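Local coordinates for putative carbohydrate metabolism domain-containing protein (Bacteroides vulgatus, PDB 3S30), which is of unknown function but, as a putative glycoside hydrolase with a galactose-binding-like fold and a bound sodium ion, may take part in carbohydrate metabolism, at residues 248-253 / 296-301; 270-275 / 301-306; 98-103 / 212-217. All blocks are in the same frame, centred on the assembly; numbering follows the deposited sequence.

Contact 1 (248-253 / 296-301)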
loop_
_atom_site.group_PDB
_atom_site.type_symbol
_atom_site.label_atom_id
_atom_site.label_comp_id
_atom_site.label_asym_id
_atom_site.label_seq_id
_atom_site.Cartn_x
_atom_site.Cartn_y
_atom_site.Cartn_z
ATOM N N ILE A 248 -4.093 1.800 -6.842
ATOM C CA ILE A 248 -4.674 0.774 -5.991
ATOM C C ILE A 248 -4.562 -0.533 -6.767
ATOM O O ILE A 248 -4.954 -0.606 -7.943
ATOM C CB ILE A 248 -6.170 1.052 -5.670
ATOM C CG1 ILE A 248 -6.326 2.325 -4.830
ATOM C CG2 ILE A 248 -6.824 -0.140 -4.926
ATOM C CD1 ILE A 248 -7.809 2.616 -4.437
ATOM N N TYR A 249 -4.013 -1.556 -6.119
ATOM C CA TYR A 249 -4.010 -2.904 -6.679
ATOM C C TYR A 249 -3.866 -3.990 -5.602
ATOM O O TYR A 249 -3.608 -3.711 -4.425
ATOM C CB TYR A 249 -2.914 -3.051 -7.739
ATOM C CG TYR A 249 -1.493 -2.969 -7.226
ATOM C CD1 TYR A 249 -0.858 -1.743 -7.078
ATOM C CD2 TYR A 249 -0.766 -4.120 -6.928
ATOM C CE1 TYR A 249 0.442 -1.656 -6.635
ATOM C CE2 TYR A 249 0.541 -4.040 -6.467
ATOM C CZ TYR A 249 1.136 -2.798 -6.315
ATOM O OH TYR A 249 2.437 -2.690 -5.868
ATOM N N ALA A 250 -4.046 -5.236 -6.028
ATOM C CA ALA A 250 -3.915 -6.380 -5.141
ATOM C C ALA A 250 -3.278 -7.521 -5.901
ATOM O O ALA A 250 -3.473 -7.657 -7.113
ATOM C CB ALA A 250 -5.275 -6.796 -4.586
ATOM N N LEU A 251 -2.529 -8.341 -5.174
ATOM C CA LEU A 251 -1.773 -9.435 -5.754
ATOM C C LEU A 251 -2.193 -10.746 -5.095
ATOM O O LEU A 251 -2.525 -10.775 -3.909
ATOM C CB LEU A 251 -0.278 -9.202 -5.518
ATOM C CG LEU A 251 0.303 -7.868 -6.002
ATOM C CD1 LEU A 251 1.693 -7.648 -5.423
ATOM C CD2 LEU A 251 0.348 -7.817 -7.517
ATOM N N PHE A 252 -2.182 -11.819 -5.882
ATOM C CA PHE A 252 -2.363 -13.174 -5.377
ATOM C C PHE A 252 -1.330 -14.042 -6.070
ATOM O O PHE A 252 -1.318 -14.136 -7.307
ATOM C CB PHE A 252 -3.778 -13.673 -5.695
ATOM C CG PHE A 252 -4.085 -15.036 -5.147
ATOM C CD1 PHE A 252 -3.990 -15.291 -3.781
ATOM C CD2 PHE A 252 -4.486 -16.067 -5.994
ATOM C CE1 PHE A 252 -4.279 -16.556 -3.269
ATOM C CE2 PHE A 252 -4.780 -17.331 -5.494
ATOM C CZ PHE A 252 -4.673 -17.576 -4.131
ATOM N N TYR A 253 -0.447 -14.672 -5.299
ATOM C CA TYR A 253 0.612 -15.464 -5.912
ATOM C C TYR A 253 0.970 -16.733 -5.158
ATOM O O TYR A 253 0.618 -16.923 -3.999
ATOM C CB TYR A 253 1.858 -14.604 -6.131
ATOM C CG TYR A 253 2.469 -14.037 -4.864
ATOM C CD1 TYR A 253 3.381 -14.772 -4.116
ATOM C CD2 TYR A 253 2.160 -12.751 -4.438
ATOM C CE1 TYR A 253 3.954 -14.252 -2.970
ATOM C CE2 TYR A 253 2.725 -12.223 -3.289
ATOM C CZ TYR A 253 3.622 -12.972 -2.561
ATOM O OH TYR A 253 4.182 -12.446 -1.418
ATOM N N LEU A 296 -12.521 -3.790 -8.297
ATOM C CA LEU A 296 -11.484 -4.353 -9.177
ATOM C C LEU A 296 -11.566 -5.874 -9.168
ATOM O O LEU A 296 -11.377 -6.496 -8.130
ATOM C CB LEU A 296 -10.094 -3.897 -8.717
ATOM C CG LEU A 296 -9.960 -2.422 -8.295
ATOM C CD1 LEU A 296 -8.533 -2.108 -7.862
ATOM C CD2 LEU A 296 -10.418 -1.477 -9.422
ATOM N N ASP A 297 -11.869 -6.474 -10.316
ATOM C CA ASP A 297 -11.924 -7.939 -10.430
ATOM C C ASP A 297 -10.513 -8.509 -10.530
ATOM O O ASP A 297 -9.672 -7.993 -11.266
ATOM C CB ASP A 297 -12.720 -8.375 -11.671
ATOM C CG ASP A 297 -14.225 -8.103 -11.553
ATOM O OD1 ASP A 297 -14.915 -8.794 -10.767
ATOM O OD2 ASP A 297 -14.729 -7.226 -12.286
ATOM N N PHE A 298 -10.255 -9.581 -9.792
ATOM C CA PHE A 298 -9.006 -10.338 -9.962
ATOM C C PHE A 298 -8.977 -11.037 -11.321
ATOM O O PHE A 298 -9.919 -11.734 -11.699
ATOM C CB PHE A 298 -8.798 -11.345 -8.825
ATOM C CG PHE A 298 -8.157 -10.749 -7.606
ATOM C CD1 PHE A 298 -8.910 -9.998 -6.700
ATOM C CD2 PHE A 298 -6.794 -10.915 -7.365
ATOM C CE1 PHE A 298 -8.323 -9.449 -5.572
ATOM C CE2 PHE A 298 -6.194 -10.360 -6.237
ATOM C CZ PHE A 298 -6.958 -9.626 -5.344
ATOM N N ASN A 299 -7.881 -10.821 -12.043
ATOM C CA ASN A 299 -7.632 -11.413 -13.347
ATOM C C ASN A 299 -6.719 -12.638 -13.211
ATOM O O ASN A 299 -5.501 -12.505 -13.124
ATOM C CB ASN A 299 -6.988 -10.350 -14.252
ATOM C CG ASN A 299 -6.976 -10.742 -15.722
ATOM O OD1 ASN A 299 -7.135 -11.918 -16.069
ATOM N ND2 ASN A 299 -6.781 -9.745 -16.599
ATOM N N TYR A 300 -7.314 -13.827 -13.175
ATOM C CA TYR A 300 -6.549 -15.095 -13.161
ATOM C C TYR A 300 -6.183 -15.557 -14.563
ATOM O O TYR A 300 -5.168 -16.226 -14.756
ATOM C CB TYR A 300 -7.347 -16.213 -12.499
ATOM C CG TYR A 300 -7.523 -16.062 -11.015
ATOM C CD1 TYR A 300 -8.464 -15.166 -10.488
ATOM C CD2 TYR A 300 -6.762 -16.817 -10.129
ATOM C CE1 TYR A 300 -8.638 -15.030 -9.110
ATOM C CE2 TYR A 300 -6.934 -16.693 -8.747
ATOM C CZ TYR A 300 -7.872 -15.794 -8.247
ATOM O OH TYR A 300 -8.036 -15.678 -6.886
ATOM N N GLU A 301 -7.033 -15.214 -15.527
ATOM C CA GLU A 301 -6.872 -15.631 -16.925
ATOM C C GLU A 301 -5.603 -15.075 -17.587
ATOM O O GLU A 301 -5.031 -15.723 -18.457
ATOM C CB GLU A 301 -8.123 -15.229 -17.717
ATOM C CG GLU A 301 -8.074 -15.526 -19.220
ATOM C CD GLU A 301 -7.616 -14.342 -20.059
ATOM O OE1 GLU A 301 -7.695 -13.188 -19.573
ATOM O OE2 GLU A 301 -7.194 -14.572 -21.216
#
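Phe298 turns its ring tip into the strand 248-253, bringing CZ to within 3.4 Å of Ala250 CB. The methyl approaches the ring obliquely, and the small alanine lets the ring tip come this close to the strand. The same ring turns its edge to the backbone: Leu251 C lies at that edge, near the ring plane, 4.2 Å from Phe298 CE2, itself beside CB of Phe252. Phe252 and Tyr300, meeting ring to ring, are arranged differently. Phe252 has CG anti to its backbone N (chi1 -177°), which sets CG on the side of Tyr300, and the two side chains cross obliquely. Phe252 CD2 rests 3.7 Å from Tyr300 CE2 and equally far from Tyr300 OH, at the phenol's outer end. At the far end of the contact the branches are aliphatic: Ile248 and Leu296 cross at about a right angle, with CG2 of Ile248 3.9 Å from CD1 of Leu296. The two backbones run 26° apart, with Ala250 and Phe298 CA atoms 8.1 Å from each other. Apolar packing between sheet layers, without pairing of the two strands, is consistent with the beta-sandwich of a galactose-binding-like fold. The strand 247-254 bonds to strands 276-281 and 317-324, whereas 291-297 pairs with 218-228. Tyr300 OH is hydrogen-bonded to the carbonyl of Pro218, which holds the hydroxyl end beside Phe252. An alanine in place of Tyr300 would probably deprive the Pro218 carbonyl of this hydroxyl and open a gap beside the Phe252 ring. Phe252 is packed further by Pro218 and by the ring of Tyr317.

Contact 2 (270-275 / 301-306)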
loop_
_atom_site.group_PDB
_atom_site.type_symbol
_atom_site.label_atom_id
_atom_site.label_comp_id
_atom_site.label_asym_id
_atom_site.label_seq_id
_atom_site.Cartn_x
_atom_site.Cartn_y
_atom_site.Cartn_z
ATOM N N ASN A 270 4.538 -4.298 -15.306
ATOM C CA ASN A 270 3.209 -4.680 -15.786
ATOM C C ASN A 270 2.520 -5.729 -14.881
ATOM O O ASN A 270 1.651 -6.463 -15.332
ATOM C CB ASN A 270 3.323 -5.179 -17.245
ATOM C CG ASN A 270 1.975 -5.240 -17.969
ATOM O OD1 ASN A 270 1.274 -4.238 -18.091
ATOM N ND2 ASN A 270 1.618 -6.424 -18.450
ATOM N N TYR A 271 2.908 -5.793 -13.606
ATOM C CA TYR A 271 2.400 -6.816 -12.665
ATOM C C TYR A 271 2.753 -8.265 -13.086
ATOM O O TYR A 271 2.015 -9.206 -12.783
ATOM C CB TYR A 271 0.881 -6.607 -12.409
ATOM C CG TYR A 271 0.587 -5.172 -12.002
ATOM C CD1 TYR A 271 0.651 -4.783 -10.671
ATOM C CD2 TYR A 271 0.321 -4.193 -12.958
ATOM C CE1 TYR A 271 0.427 -3.462 -10.293
ATOM C CE2 TYR A 271 0.107 -2.869 -12.596
ATOM C CZ TYR A 271 0.163 -2.509 -11.257
ATOM O OH TYR A 271 -0.049 -1.201 -10.888
ATOM N N GLU A 272 3.898 -8.418 -13.773
ATOM C CA GLU A 272 4.403 -9.726 -14.239
ATOM C C GLU A 272 5.451 -10.307 -13.290
ATOM O O GLU A 272 6.363 -9.604 -12.836
ATOM C CB GLU A 272 5.046 -9.635 -15.633
ATOM C CG GLU A 272 4.120 -9.202 -16.758
ATOM C CD GLU A 272 3.012 -10.198 -17.063
ATOM O OE1 GLU A 272 3.093 -11.358 -16.610
ATOM O OE2 GLU A 272 2.049 -9.806 -17.757
ATOM N N HIS A 273 5.316 -11.603 -13.018
ATOM C CA HIS A 273 6.271 -12.356 -12.203
ATOM C C HIS A 273 5.942 -13.825 -12.392
ATOM O O HIS A 273 4.795 -14.175 -12.634
ATOM C CB HIS A 273 6.172 -11.974 -10.716
ATOM C CG HIS A 273 7.402 -12.298 -9.928
ATOM N ND1 HIS A 273 7.666 -13.563 -9.445
ATOM C CD2 HIS A 273 8.451 -11.529 -9.558
ATOM C CE1 HIS A 273 8.824 -13.557 -8.808
ATOM N NE2 HIS A 273 9.321 -12.335 -8.863
ATOM N N GLU A 274 6.937 -14.691 -12.289
ATOM C CA GLU A 274 6.726 -16.120 -12.559
ATOM C C GLU A 274 5.854 -16.793 -11.479
ATOM O O GLU A 274 5.244 -17.823 -11.729
ATOM C CB GLU A 274 8.077 -16.826 -12.723
ATOM C CG GLU A 274 8.056 -18.055 -13.644
ATOM C CD GLU A 274 9.413 -18.345 -14.301
ATOM O OE1 GLU A 274 10.391 -17.612 -14.025
ATOM O OE2 GLU A 274 9.494 -19.308 -15.106
ATOM N N ASN A 275 5.766 -16.184 -10.295
ATOM C CA ASN A 275 4.930 -16.713 -9.213
ATOM C C ASN A 275 3.514 -16.155 -9.201
ATOM O O ASN A 275 2.648 -16.687 -8.495
ATOM C CB ASN A 275 5.599 -16.478 -7.859
ATOM C CG ASN A 275 6.867 -17.297 -7.693
ATOM O OD1 ASN A 275 7.835 -17.104 -8.427
ATOM N ND2 ASN A 275 6.860 -18.232 -6.747
ATOM N N GLU A 301 -7.033 -15.214 -15.527
ATOM C CA GLU A 301 -6.872 -15.631 -16.925
ATOM C C GLU A 301 -5.603 -15.075 -17.587
ATOM O O GLU A 301 -5.031 -15.723 -18.457
ATOM C CB GLU A 301 -8.123 -15.229 -17.717
ATOM C CG GLU A 301 -8.074 -15.526 -19.220
ATOM C CD GLU A 301 -7.616 -14.342 -20.059
ATOM O OE1 GLU A 301 -7.695 -13.188 -19.573
ATOM O OE2 GLU A 301 -7.194 -14.572 -21.216
ATOM N N HIS A 302 -5.156 -13.892 -17.168
ATOM C CA HIS A 302 -3.949 -13.283 -17.743
ATOM C C HIS A 302 -2.671 -14.101 -17.479
ATOM O O HIS A 302 -1.751 -14.096 -18.307
ATOM C CB HIS A 302 -3.775 -11.844 -17.233
ATOM C CG HIS A 302 -2.479 -11.211 -17.636
ATOM N ND1 HIS A 302 -2.321 -10.524 -18.819
ATOM C CD2 HIS A 302 -1.275 -11.179 -17.019
ATOM C CE1 HIS A 302 -1.075 -10.091 -18.910
ATOM N NE2 HIS A 302 -0.420 -10.479 -17.830
ATOM N N TYR A 303 -2.625 -14.794 -16.339
ATOM C CA TYR A 303 -1.424 -15.522 -15.906
ATOM C C TYR A 303 -1.444 -17.024 -16.221
ATOM O O TYR A 303 -0.391 -17.647 -16.313
ATOM C CB TYR A 303 -1.195 -15.292 -14.412
ATOM C CG TYR A 303 -1.051 -13.824 -14.080
ATOM C CD1 TYR A 303 0.169 -13.182 -14.214
ATOM C CD2 TYR A 303 -2.152 -13.072 -13.675
ATOM C CE1 TYR A 303 0.299 -11.831 -13.926
ATOM C CE2 TYR A 303 -2.037 -11.728 -13.384
ATOM C CZ TYR A 303 -0.809 -11.111 -13.509
ATOM O OH TYR A 303 -0.696 -9.774 -13.233
ATOM N N GLY A 304 -2.633 -17.601 -16.381
ATOM C CA GLY A 304 -2.760 -18.973 -16.865
ATOM C C GLY A 304 -2.179 -20.008 -15.924
ATOM O O GLY A 304 -1.501 -20.940 -16.359
ATOM N N LYS A 305 -2.453 -19.838 -14.632
ATOM C CA LYS A 305 -1.959 -20.734 -13.598
ATOM C C LYS A 305 -3.058 -21.690 -13.180
ATOM O O LYS A 305 -4.233 -21.461 -13.454
ATOM C CB LYS A 305 -1.468 -19.941 -12.381
ATOM C CG LYS A 305 -0.215 -19.113 -12.631
ATOM C CD LYS A 305 1.029 -19.985 -12.709
ATOM C CE LYS A 305 2.289 -19.157 -12.914
ATOM N NZ LYS A 305 3.495 -20.017 -13.180
ATOM N N THR A 306 -2.647 -22.773 -12.529
ATOM C CA THR A 306 -3.546 -23.797 -12.029
ATOM C C THR A 306 -3.382 -23.796 -10.517
ATOM O O THR A 306 -2.283 -24.050 -10.023
ATOM C CB THR A 306 -3.163 -25.199 -12.604
ATOM O OG1 THR A 306 -3.101 -25.144 -14.036
ATOM C CG2 THR A 306 -4.166 -26.272 -12.175
#
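His302 meets Glu272 with the edge of its imidazole, NE2 donating a hydrogen bond of 2.6 Å to OE2. The acceptor sits in the ring plane and the bond is nearly straight (163°). On the carboxylate the donor arrives from the syn side, a little out of plane, and the two flat groups are turned 41° apart. Another part of the imidazole edge faces its neighbour in sequence: CD2 of His302 stands 3.4 Å above the plane of the Tyr303 ring, over its centre. At the edge of that phenol lies the carbonyl of Tyr271, and Tyr303 OH donates to Tyr271 O over 2.8 Å from above the carbonyl plane. Glu272 OE1 approaches the phenol obliquely, 3.9 Å from CE1 of Tyr303. In Glu272 the bend at chi2 (-66°) turns CD toward the two rings, while OE2 takes a second, weak bond from Asn270 ND2. Farther along, Lys305 NZ reaches Glu274 O at 3.2 Å, nearly along the C=O axis. Two loops without regular structure are thus joined at the surface by one side chain-to-side chain bond and two bonds to backbone carbonyls. The first loop links strands 262-263 and 276-281; the second leads from strand 291-297 toward helix 309-313. Beneath them strand 276-281 supplies a common floor, with Tyr303 packing on Met276 and Ala279, Lys305 on Val277, and Tyr271 on Val281.

Contact 3 (98-103 / 212-217)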
loop_
_atom_site.group_PDB
_atom_site.type_symbol
_atom_site.label_atom_id
_atom_site.label_comp_id
_atom_site.label_asym_id
_atom_site.label_seq_id
_atom_site.Cartn_x
_atom_site.Cartn_y
_atom_site.Cartn_z
ATOM N N LYS A 98 -5.470 -19.729 10.907
ATOM C CA LYS A 98 -6.469 -18.659 10.965
ATOM C C LYS A 98 -6.256 -17.678 9.814
ATOM O O LYS A 98 -5.118 -17.317 9.491
ATOM C CB LYS A 98 -6.404 -17.917 12.304
ATOM C CG LYS A 98 -6.989 -18.695 13.480
ATOM C CD LYS A 98 -6.949 -17.863 14.758
ATOM C CE LYS A 98 -7.417 -18.654 15.970
ATOM N NZ LYS A 98 -7.294 -17.851 17.225
ATOM N N SER A 99 -7.358 -17.260 9.196
ATOM C CA SER A 99 -7.325 -16.250 8.149
ATOM C C SER A 99 -7.182 -14.871 8.763
ATOM O O SER A 99 -7.669 -14.624 9.864
ATOM C CB SER A 99 -8.604 -16.299 7.303
ATOM O OG SER A 99 -8.650 -15.236 6.346
ATOM N N ILE A 100 -6.498 -13.979 8.052
ATOM C CA ILE A 100 -6.617 -12.543 8.320
ATOM C C ILE A 100 -8.058 -12.102 8.022
ATOM O O ILE A 100 -8.793 -12.820 7.331
ATOM C CB ILE A 100 -5.636 -11.695 7.463
ATOM C CG1 ILE A 100 -5.854 -11.945 5.958
ATOM C CG2 ILE A 100 -4.171 -11.973 7.878
ATOM C CD1 ILE A 100 -5.027 -11.050 5.064
ATOM N N PRO A 101 -8.477 -10.937 8.545
ATOM C CA PRO A 101 -9.775 -10.415 8.139
ATOM C C PRO A 101 -9.792 -10.045 6.663
ATOM O O PRO A 101 -8.729 -9.803 6.070
ATOM C CB PRO A 101 -9.943 -9.154 8.996
ATOM C CG PRO A 101 -8.979 -9.288 10.102
ATOM C CD PRO A 101 -7.841 -10.084 9.562
ATOM N N THR A 102 -10.989 -10.024 6.080
ATOM C CA THR A 102 -11.163 -9.638 4.680
ATOM C C THR A 102 -11.881 -8.305 4.520
ATOM O O THR A 102 -12.024 -7.810 3.394
ATOM C CB THR A 102 -11.895 -10.729 3.887
ATOM O OG1 THR A 102 -13.171 -11.008 4.493
ATOM C CG2 THR A 102 -11.031 -12.000 3.838
ATOM N N VAL A 103 -12.305 -7.729 5.643
ATOM C CA VAL A 103 -12.966 -6.423 5.691
ATOM C C VAL A 103 -12.039 -5.472 6.450
ATOM O O VAL A 103 -11.576 -5.808 7.536
ATOM C CB VAL A 103 -14.362 -6.514 6.402
ATOM C CG1 VAL A 103 -15.025 -5.163 6.488
ATOM C CG2 VAL A 103 -15.274 -7.485 5.666
ATOM N N THR A 212 0.987 -11.692 2.436
ATOM C CA THR A 212 0.773 -12.444 3.668
ATOM C C THR A 212 -0.002 -13.700 3.320
ATOM O O THR A 212 -0.776 -13.714 2.359
ATOM C CB THR A 212 0.017 -11.632 4.744
ATOM O OG1 THR A 212 0.322 -12.151 6.048
ATOM C CG2 THR A 212 -1.476 -11.676 4.511
ATOM N N THR A 213 0.198 -14.744 4.112
ATOM C CA THR A 213 -0.388 -16.042 3.830
ATOM C C THR A 213 -1.917 -15.944 3.790
ATOM O O THR A 213 -2.543 -15.360 4.684
ATOM C CB THR A 213 0.109 -17.083 4.838
ATOM O OG1 THR A 213 1.547 -17.186 4.734
ATOM C CG2 THR A 213 -0.538 -18.446 4.587
ATOM N N PHE A 214 -2.499 -16.488 2.722
ATOM C CA PHE A 214 -3.922 -16.363 2.456
ATOM C C PHE A 214 -4.471 -17.706 1.951
ATOM O O PHE A 214 -3.910 -18.299 1.028
ATOM C CB PHE A 214 -4.146 -15.243 1.425
ATOM C CG PHE A 214 -5.522 -14.644 1.464
ATOM C CD1 PHE A 214 -5.959 -13.951 2.586
ATOM C CD2 PHE A 214 -6.377 -14.761 0.382
ATOM C CE1 PHE A 214 -7.234 -13.406 2.634
ATOM C CE2 PHE A 214 -7.651 -14.206 0.421
ATOM C CZ PHE A 214 -8.079 -13.528 1.550
ATOM N N TYR A 215 -5.564 -18.168 2.561
ATOM C CA TYR A 215 -6.143 -19.501 2.287
ATOM C C TYR A 215 -7.301 -19.475 1.292
ATOM O O TYR A 215 -7.827 -20.525 0.935
ATOM C CB TYR A 215 -6.614 -20.155 3.597
ATOM C CG TYR A 215 -5.481 -20.328 4.566
ATOM C CD1 TYR A 215 -4.632 -21.424 4.480
ATOM C CD2 TYR A 215 -5.212 -19.369 5.529
ATOM C CE1 TYR A 215 -3.574 -21.571 5.341
ATOM C CE2 TYR A 215 -4.148 -19.513 6.399
ATOM C CZ TYR A 215 -3.334 -20.613 6.295
ATOM O OH TYR A 215 -2.275 -20.765 7.153
ATOM N N TYR A 216 -7.698 -18.291 0.845
ATOM C CA TYR A 216 -8.815 -18.176 -0.083
ATOM C C TYR A 216 -8.372 -17.708 -1.458
ATOM O O TYR A 216 -7.244 -17.252 -1.648
ATOM C CB TYR A 216 -9.882 -17.240 0.488
ATOM C CG TYR A 216 -10.362 -17.687 1.848
ATOM C CD1 TYR A 216 -11.065 -18.870 1.994
ATOM C CD2 TYR A 216 -10.087 -16.939 2.991
ATOM C CE1 TYR A 216 -11.497 -19.303 3.243
ATOM C CE2 TYR A 216 -10.519 -17.358 4.244
ATOM C CZ TYR A 216 -11.225 -18.544 4.361
ATOM O OH TYR A 216 -11.657 -18.977 5.591
ATOM N N GLU A 217 -9.277 -17.837 -2.417
ATOM C CA GLU A 217 -9.065 -17.316 -3.763
ATOM C C GLU A 217 -9.876 -16.025 -3.892
ATOM O O GLU A 217 -11.106 -16.065 -3.939
ATOM C CB GLU A 217 -9.422 -18.357 -4.842
ATOM C CG GLU A 217 -9.967 -19.674 -4.292
ATOM C CD GLU A 217 -10.056 -20.786 -5.313
ATOM O OE1 GLU A 217 -9.454 -20.681 -6.404
ATOM O OE2 GLU A 217 -10.731 -21.786 -5.003
HETATM O O HOH W 1 -7.149 -16.751 4.593
HETATM O O HOH W 2 -4.567 -15.326 6.499
#
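Ile100 packs against both Phe214 and Thr212. Its CG1 takes the crowded position between backbone N and carbonyl carbon (chi1 57°), where it lies in the plane of the Phe214 ring, at the edge, 3.9 Å from CE1 of Phe214. The isoleucine and the ring cross at about a right angle. Beyond CG1, the Ile100 and Thr212 side chains meet tip to tip, CD1 of Ile100 standing 3.6 Å from CG2 of Thr212. Phe214 therefore presents a rim rather than a face to the loop: CD1 and CE1 touch Ile100, and its CZ has CG2 of Thr102 4.0 Å away, also near the ring plane.

Ser99 carries the polar half of the contact. Its OG is gripped twice, donating to Ile100 O at 2.6 Å, in the carbonyl plane and on a lone pair, and accepting from a water that lies 2.8 Å from Ser99 OG. That water in turn accepts from the backbone N of Tyr215. A second water joins the backbones themselves, accepting from Ile100 N and donating to Thr213 O at 2.7 Å. Water thus mediates hydrogen bonding between two segments whose directions differ by 83°. The hydroxyl also lies near the plane of the Tyr216 ring, 3.5 Å from CE2 of Tyr216.

The loop 98-103 crosses here just before strand 103-104, and Thr102 already shares backbone bonding with Leu347 of strand 339-349. Phe214 packs on Leu347 and Cys349 of that strand, while its backbone bonds to Tyr317, at the start of strand 317-324. Ile100 rests on Leu132 of strand 132-133, so the loop touches a strand of the three-strand sheet as well as the larger body of strands.

How the contacts relate
Contacts 1 and 2 are direct neighbours, their centres 10 Å apart: they share Glu301, Tyr249 meets Tyr271 edge-to-face, and Tyr253 CB lies 3.2 Å from Asn275 O. Together they show a buried layer of side chains continuing into polar bonding between surface loops. Contact 3 lies about 15 Å from contact 1, centre to centre, yet touches it, with Phe252 CE1 3.5 Å from Tyr216 O. Contacts 2 and 3 do not touch, their nearest atoms being about 8 Å apart. None of the three supplies a sodium ligand; the chain leaving segment 98-103, however, soon reaches Asn105 and Glu107, which bind the ion with Asn165 and Asp343.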